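Local coordinates for F-actin-capping protein subunit alpha (Plasmodium berghei, PDB 7A0H) that probably binds the fast-growing barbed ends of actin filaments as a homodimer and blocks subunit exchange there without severing them, at residues I130-W135 with E256-V261; I269-T272 with K278-R281. All coordinates share one frame; numbering follows the deposited sequence.

How the contacts relate
Along the chain the two contacts come in series, without nesting or crossing. Contact 1 opens at the end of helix 112-131 and closes on helix 243-266, so that its 120 intervening residues, which include all five strands between 154 and 238, form one long loop. Contact 2 follows almost at once: helix 243-266 leads into strand 268-270, and residues 269-272 meet 278-281 across the long loop that leads to strand 283-285. The first is a buried tie from just past helix 112-131 to helix 243-266, the second a small surface closure of a hairpin. Their centres lie about 28 Å apart and their nearest atoms about 11 Å, without touching, yet both touch the second subunit.

Contact 1: residues I130-W135 with E256-V261; sequences IYYKKW and ECENDV
In this capping-protein alpha fold, where helices lie over the five antiparallel strands that this chain contributes, the contact joins the chain just past helix 112-131 to the long helix 243-266 through one buried side-chain pair, Tyr132 and Glu258. Tyr132 is the first residue to leave helical geometry, and its ring points its hydroxyl across to the carboxylate. Its CG stands anti to the carbonyl carbon (chi1 -77°), and although the CB bond does not aim at helix 243-266, the long ring carries OH over to it. Glu258 does aim its CB across and reaches out with an extended chain beyond CG. The two side chains meet at about a right angle, with ring and carboxylate planes 38° apart. Glu258 OE1 lies at the ring edge, near its plane, 3.6 Å from Tyr132 CZ. Glu258 OE2 also lies close to the hydroxyl, 3.0 Å from Tyr132 OH.

The buried carboxylate has further partners: Tyr127 OH also bonds Glu258 OE1, and Ser194 OG on strand 187-200 bonds OE2. Two tyrosine hydroxyls thus share one oxygen while the serine ties the other to the sheet, which would help to keep the group charged and fixes its rotation. Strand 170-183 lies beneath, with Ile177 touching both partners and Cys179 touching Tyr132, and Trp192 packs on Glu258. The second subunit adds packing: its Pro285 on Tyr132 and its Leu286 on Glu258. The central bond is short: Tyr132 OH donates to the syn side of Glu258 OE1 at 2.6 Å, 25° out of the carboxylate plane.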
ATOM      1  N   ILE A 130       9.000  20.450 -25.569  1.00 43.98           N
ATOM      2  CA  ILE A 130      10.372  20.157 -25.965  1.00 53.70           C
ATOM      3  C   ILE A 130      10.917  18.920 -25.250  1.00 45.27           C
ATOM      4  O   ILE A 130      11.673  18.156 -25.832  1.00 47.46           O
ATOM      5  CB  ILE A 130      11.256  21.383 -25.700  1.00 46.35           C
ATOM      6  CG1 ILE A 130      10.851  22.510 -26.654  1.00 52.62           C
ATOM      7  CG2 ILE A 130      12.726  21.066 -25.938  1.00 50.09           C
ATOM      8  CD1 ILE A 130      11.526  23.884 -26.337  1.00 43.52           C
ATOM      9  N   TYR A 131      10.598  18.737 -23.972  1.00 55.05           N
ATOM     10  CA  TYR A 131      11.316  17.797 -23.121  1.00 54.82           C
ATOM     11  C   TYR A 131      10.578  16.510 -22.688  1.00 60.58           C
ATOM     12  O   TYR A 131      11.261  15.549 -22.302  1.00 61.44           O
ATOM     13  CB  TYR A 131      11.741  18.516 -21.836  1.00 49.85           C
ATOM     14  CG  TYR A 131      12.727  19.533 -22.141  1.00 55.45           C
ATOM     15  CD1 TYR A 131      13.998  19.173 -22.507  1.00 56.80           C
ATOM     16  CD2 TYR A 131      12.434  20.855 -22.048  1.00 52.44           C
ATOM     17  CE1 TYR A 131      14.929  20.113 -22.818  1.00 55.61           C
ATOM     18  CE2 TYR A 131      13.322  21.756 -22.322  1.00 51.01           C
ATOM     19  CZ  TYR A 131      14.587  21.402 -22.716  1.00 49.19           C
ATOM     20  OH  TYR A 131      15.521  22.370 -23.004  1.00 43.36           O
ATOM     21  N   TYR A 132       9.231  16.479 -22.693  1.00 52.87           N
ATOM     22  CA  TYR A 132       8.445  15.273 -22.362  1.00 57.57           C
ATOM     23  C   TYR A 132       8.343  14.340 -23.572  1.00 50.26           C
ATOM     24  O   TYR A 132       8.107  14.764 -24.705  1.00 50.42           O
ATOM     25  CB  TYR A 132       7.002  15.664 -21.876  1.00 52.42           C
ATOM     26  CG  TYR A 132       6.968  16.188 -20.444  1.00 53.55           C
ATOM     27  CD1 TYR A 132       5.923  15.891 -19.556  1.00 56.77           C
ATOM     28  CD2 TYR A 132       8.017  16.949 -19.967  1.00 50.84           C
ATOM     29  CE1 TYR A 132       5.963  16.313 -18.227  1.00 53.20           C
ATOM     30  CE2 TYR A 132       8.053  17.406 -18.677  1.00 52.00           C
ATOM     31  CZ  TYR A 132       7.024  17.097 -17.785  1.00 53.06           C
ATOM     32  OH  TYR A 132       7.141  17.539 -16.440  1.00 48.35           O
ATOM     33  N   LYS A 133       8.582  13.084 -23.336  1.00 51.61           N
ATOM     34  CA  LYS A 133       8.204  12.023 -24.247  1.00 59.91           C
ATOM     35  C   LYS A 133       6.925  12.325 -25.019  1.00 59.02           C
ATOM     36  O   LYS A 133       5.890  12.712 -24.440  1.00 61.35           O
ATOM     37  CB  LYS A 133       7.967  10.710 -23.453  1.00 66.75           C
ATOM     38  CG  LYS A 133       9.194  10.100 -22.759  1.00 63.54           C
ATOM     39  CD  LYS A 133       8.852   8.853 -21.882  1.00 63.59           C
ATOM     40  CE  LYS A 133      10.036   8.508 -21.015  1.00 59.74           C
ATOM     41  NZ  LYS A 133       9.755   7.487 -19.940  1.00 86.44           N
ATOM     42  N   LYS A 134       6.962  12.027 -26.308  1.00 65.74           N
ATOM     43  CA  LYS A 134       5.808  11.848 -27.175  1.00 76.56           C
ATOM     44  C   LYS A 134       5.662  10.347 -27.505  1.00 75.57           C
ATOM     45  O   LYS A 134       6.420   9.509 -27.012  1.00 64.22           O
ATOM     46  CB  LYS A 134       5.973  12.745 -28.422  1.00 84.59           C
ATOM     47  CG  LYS A 134       6.276  14.258 -28.125  1.00 72.89           C
ATOM     48  CD  LYS A 134       6.501  15.056 -29.392  1.00 89.79           C
ATOM     49  CE  LYS A 134       6.912  16.480 -29.099  1.00 73.57           C
ATOM     50  NZ  LYS A 134       5.881  17.129 -28.254  1.00 66.71           N
ATOM     51  N   TRP A 135       4.715  10.027 -28.397  1.00 62.43           N
ATOM     52  CA  TRP A 135       4.305   8.642 -28.650  1.00 75.52           C
ATOM     53  C   TRP A 135       5.499   7.734 -28.922  1.00 88.13           C
ATOM     54  O   TRP A 135       5.676   6.719 -28.249  1.00 95.25           O
ATOM     55  CB  TRP A 135       3.315   8.612 -29.821  1.00 73.75           C
ATOM     56  CG  TRP A 135       2.716   7.233 -30.109  1.00 76.94           C
ATOM     57  CD1 TRP A 135       1.531   6.721 -29.606  1.00 71.80           C
ATOM     58  CD2 TRP A 135       3.266   6.187 -30.975  1.00 79.02           C
ATOM     59  NE1 TRP A 135       1.321   5.446 -30.117  1.00 68.43           N
ATOM     60  CE2 TRP A 135       2.362   5.095 -30.938  1.00 76.25           C
ATOM     61  CE3 TRP A 135       4.420   6.087 -31.788  1.00 75.18           C
ATOM     62  CZ2 TRP A 135       2.575   3.928 -31.668  1.00 70.12           C
ATOM     63  CZ3 TRP A 135       4.635   4.899 -32.513  1.00 65.83           C
ATOM     64  CH2 TRP A 135       3.730   3.853 -32.441  1.00 73.59           C
ATOM     65  N   GLU A 256      15.508  22.127 -14.399  1.00 42.09           N
ATOM     66  CA  GLU A 256      16.605  21.533 -13.644  1.00 46.16           C
ATOM     67  C   GLU A 256      16.102  20.662 -12.509  1.00 47.31           C
ATOM     68  O   GLU A 256      16.690  19.608 -12.202  1.00 49.94           O
ATOM     69  CB  GLU A 256      17.449  22.677 -13.072  1.00 47.07           C
ATOM     70  CG  GLU A 256      18.770  22.269 -12.505  1.00 82.85           C
ATOM     71  CD  GLU A 256      19.315  23.263 -11.464  1.00 92.82           C
ATOM     72  OE1 GLU A 256      18.596  24.242 -11.111  1.00 99.11           O
ATOM     73  OE2 GLU A 256      20.445  23.009 -10.957  1.00108.22           O
ATOM     74  N   CYS A 257      15.114  21.146 -11.771  1.00 44.24           N
ATOM     75  CA  CYS A 257      14.562  20.301 -10.686  1.00 49.80           C
ATOM     76  C   CYS A 257      13.972  18.990 -11.220  1.00 45.58           C
ATOM     77  O   CYS A 257      14.169  17.919 -10.617  1.00 44.82           O
ATOM     78  CB  CYS A 257      13.566  21.142  -9.917  1.00 44.73           C
ATOM     79  SG  CYS A 257      14.394  22.508  -8.999  1.00 50.64           S
ATOM     80  N   GLU A 258      13.397  18.994 -12.414  1.00 45.40           N
ATOM     81  CA  GLU A 258      12.830  17.742 -12.916  1.00 43.83           C
ATOM     82  C   GLU A 258      13.947  16.823 -13.346  1.00 49.18           C
ATOM     83  O   GLU A 258      13.881  15.604 -13.150  1.00 44.47           O
ATOM     84  CB  GLU A 258      11.827  18.037 -14.030  1.00 39.00           C
ATOM     85  CG  GLU A 258      10.462  18.787 -13.442  1.00 38.60           C
ATOM     86  CD  GLU A 258       9.274  18.733 -14.381  1.00 44.46           C
ATOM     87  OE1 GLU A 258       9.472  18.437 -15.559  1.00 45.70           O
ATOM     88  OE2 GLU A 258       8.158  19.035 -13.996  1.00 43.89           O
ATOM     89  N   ASN A 259      15.006  17.407 -13.903  1.00 42.94           N
ATOM     90  CA  ASN A 259      16.223  16.643 -14.189  1.00 44.51           C
ATOM     91  C   ASN A 259      16.797  16.034 -12.913  1.00 41.10           C
ATOM     92  O   ASN A 259      17.311  14.927 -12.931  1.00 46.16           O
ATOM     93  CB  ASN A 259      17.316  17.581 -14.811  1.00 54.18           C
ATOM     94  CG  ASN A 259      17.176  17.743 -16.321  1.00 57.98           C
ATOM     95  OD1 ASN A 259      16.771  16.797 -16.999  1.00 58.73           O
ATOM     96  ND2 ASN A 259      17.537  18.951 -16.861  1.00 57.88           N
ATOM     97  N   ASP A 260      16.752  16.766 -11.802  0.56 44.71           N
ATOM     98  CA  ASP A 260      17.322  16.251 -10.550  0.56 50.08           C
ATOM     99  C   ASP A 260      16.532  15.041 -10.032  0.56 50.51           C
ATOM    100  O   ASP A 260      17.128  14.106  -9.477  0.56 46.32           O
ATOM    101  CB  ASP A 260      17.397  17.425  -9.552  0.56 46.40           C
ATOM    102  CG  ASP A 260      18.031  17.047  -8.183  0.56 58.79           C
ATOM    103  OD1 ASP A 260      19.049  16.291  -8.114  0.56 61.74           O
ATOM    104  OD2 ASP A 260      17.509  17.575  -7.148  0.56 55.96           O
ATOM    105  N   VAL A 261      15.197  15.009 -10.236  1.00 50.13           N
ATOM    106  CA  VAL A 261      14.404  13.835  -9.820  1.00 48.04           C
ATOM    107  C   VAL A 261      14.728  12.650 -10.726  1.00 46.02           C
ATOM    108  O   VAL A 261      14.912  11.510 -10.268  1.00 54.53           O
ATOM    109  CB  VAL A 261      12.884  14.160  -9.847  1.00 51.53           C
ATOM    110  CG1 VAL A 261      12.037  12.868  -9.707  1.00 51.49           C
ATOM    111  CG2 VAL A 261      12.498  15.161  -8.759  1.00 47.27           C
TER

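Contact 2: residues I269-T272 with K278-R281; sequences IANT and KNTR
Asn271, just past strand 268-270, reaches across to the loop 278-281 and puts its amide nitrogen on the carbonyl oxygen of Arg281. This is the close side of a small surface contact. Asn271 ND2 donates to Arg281 O at 3.1 Å, with an N-H...O angle of 154°; it approaches nearly along the carbonyl bond, and Arg281 O lies close to the plane of the Asn271 amide. The first torsion of Asn271 sets this up: CG turns away from the backbone N (chi1 -173°) and carries the amide toward the loop, while CB itself comes within 3.5 Å of Arg281 O. The other end of the amide is held too, since OD1 accepts from Ser273 N, so the flat group is gripped at both ends and its flip is settled.

Asn279, two residues before Arg281, brings its side chain up across that of Asn271 at about a right angle. The two amide planes stand 74° apart, and the nitrogens come to 3.4 Å, Asn271 ND2 to Asn279 ND2, two donors that cannot bond each other. A water resolves this by accepting from both, 3.0 Å from Asn271 ND2 and 3.2 Å from Asn279 ND2. This bridge is the looser, hydrated part of the contact; Asn279 ND2 also bonds Asp275 OD1. Arg281, an exposed residue, sends its side chain away from Asn271, leaving its backbone to do the touching.

Leu276 and Ile284 pack on Asn271, and the backbone of Asn271 bonds that of Lys282, continuing the strand pairing 268-270 with 283-285. Within the loop, Asn279 OD1 accepts from Arg281 N at 3.0 Å, two residues on: an Asx turn, here shaping the connection of an antiparallel beta hairpin.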
ATOM      1  N   ILE A 269      18.564   2.004  -5.695  1.00 62.81           N
ATOM      2  CA  ILE A 269      18.839   0.578  -5.799  1.00 68.36           C
ATOM      3  C   ILE A 269      18.096  -0.210  -4.738  1.00 69.09           C
ATOM      4  O   ILE A 269      17.543   0.334  -3.775  1.00 65.25           O
ATOM      5  CB  ILE A 269      20.351   0.329  -5.693  1.00 81.43           C
ATOM      6  CG1 ILE A 269      20.760   0.519  -4.239  1.00 75.12           C
ATOM      7  CG2 ILE A 269      21.061   1.362  -6.623  1.00 84.37           C
ATOM      8  CD1 ILE A 269      22.157   0.142  -3.928  1.00 83.47           C
ATOM      9  N   ALA A 270      18.023  -1.518  -4.963  1.00 84.27           N
ATOM     10  CA  ALA A 270      17.423  -2.408  -3.979  1.00 71.02           C
ATOM     11  C   ALA A 270      18.421  -2.657  -2.846  1.00 77.92           C
ATOM     12  O   ALA A 270      19.580  -3.009  -3.101  1.00 82.79           O
ATOM     13  CB  ALA A 270      17.008  -3.703  -4.653  1.00 77.44           C
ATOM     14  N   ASN A 271      17.988  -2.462  -1.602  1.00 68.33           N
ATOM     15  CA  ASN A 271      18.854  -2.753  -0.463  1.00 86.24           C
ATOM     16  C   ASN A 271      19.081  -4.264  -0.371  1.00 99.93           C
ATOM     17  O   ASN A 271      18.131  -5.044  -0.476  1.00 91.13           O
ATOM     18  CB  ASN A 271      18.230  -2.209   0.829  1.00 88.15           C
ATOM     19  CG  ASN A 271      19.162  -2.323   2.051  1.00 89.90           C
ATOM     20  OD1 ASN A 271      20.191  -2.971   1.998  1.00106.38           O
ATOM     21  ND2 ASN A 271      18.772  -1.705   3.160  1.00114.51           N
ATOM     22  N   THR A 272      20.350  -4.695  -0.308  1.00123.85           N
ATOM     23  CA  THR A 272      20.670  -6.106  -0.091  1.00109.97           C
ATOM     24  C   THR A 272      21.229  -6.357   1.312  1.00107.18           C
ATOM     25  O   THR A 272      21.946  -7.331   1.520  1.00114.67           O
ATOM     26  CB  THR A 272      21.627  -6.674  -1.138  1.00109.94           C
ATOM     27  OG1 THR A 272      21.135  -6.384  -2.450  1.00108.94           O
ATOM     28  CG2 THR A 272      21.695  -8.213  -0.998  1.00124.59           C
ATOM     29  N   LYS A 278      12.780  -7.303   8.191  1.00 82.97           N
ATOM     30  CA  LYS A 278      12.564  -6.288   9.214  1.00 92.96           C
ATOM     31  C   LYS A 278      12.945  -4.867   8.771  1.00 93.70           C
ATOM     32  O   LYS A 278      12.745  -3.933   9.563  1.00 71.37           O
ATOM     33  CB  LYS A 278      13.301  -6.678  10.503  1.00 97.29           C
ATOM     34  CG  LYS A 278      14.818  -6.790  10.408  1.00106.30           C
ATOM     35  CD  LYS A 278      15.427  -7.766  11.463  1.00113.17           C
ATOM     36  CE  LYS A 278      15.577  -9.207  10.912  1.00125.97           C
ATOM     37  NZ  LYS A 278      16.344 -10.205  11.772  1.00111.53           N
ATOM     38  N   ASN A 279      13.545  -4.678   7.573  1.00 85.07           N
ATOM     39  CA  ASN A 279      14.127  -3.395   7.169  1.00 86.96           C
ATOM     40  C   ASN A 279      13.078  -2.438   6.595  1.00 85.24           C
ATOM     41  O   ASN A 279      12.437  -2.714   5.572  1.00 75.79           O
ATOM     42  CB  ASN A 279      15.259  -3.629   6.149  1.00104.11           C
ATOM     43  CG  ASN A 279      16.349  -2.501   6.139  1.00 96.54           C
ATOM     44  OD1 ASN A 279      16.043  -1.312   6.125  1.00 91.94           O
ATOM     45  ND2 ASN A 279      17.623  -2.901   6.127  1.00 96.89           N
ATOM     46  N   THR A 280      12.972  -1.265   7.223  1.00 95.94           N
ATOM     47  CA  THR A 280      12.081  -0.232   6.731  1.00 90.45           C
ATOM     48  C   THR A 280      12.467   0.255   5.342  1.00 81.96           C
ATOM     49  O   THR A 280      11.620   0.796   4.622  1.00 71.96           O
ATOM     50  CB  THR A 280      12.090   0.977   7.666  1.00102.69           C
ATOM     51  OG1 THR A 280      13.411   1.550   7.686  1.00131.34           O
ATOM     52  CG2 THR A 280      11.679   0.569   9.076  1.00104.30           C
ATOM     53  N   ARG A 281      13.748   0.177   4.980  1.00 83.56           N
ATOM     54  CA  ARG A 281      14.223   0.716   3.701  1.00 83.62           C
ATOM     55  C   ARG A 281      14.666  -0.459   2.833  1.00 81.50           C
ATOM     56  O   ARG A 281      15.790  -0.952   2.964  1.00 78.70           O
ATOM     57  CB  ARG A 281      15.368   1.713   3.905  1.00 88.53           C
ATOM     58  CG  ARG A 281      15.089   2.690   4.971  1.00 81.64           C
ATOM     59  CD  ARG A 281      16.298   3.464   5.346  1.00108.03           C
ATOM     60  NE  ARG A 281      15.971   4.180   6.573  1.00139.67           N
ATOM     61  CZ  ARG A 281      16.858   4.757   7.375  1.00152.25           C
ATOM     62  NH1 ARG A 281      18.152   4.711   7.082  1.00146.69           N
ATOM     63  NH2 ARG A 281      16.445   5.368   8.481  1.00145.08           N
TER
HETATM   64  O   HOH W   1      20.210  -1.069   5.754  1.00 90.94           O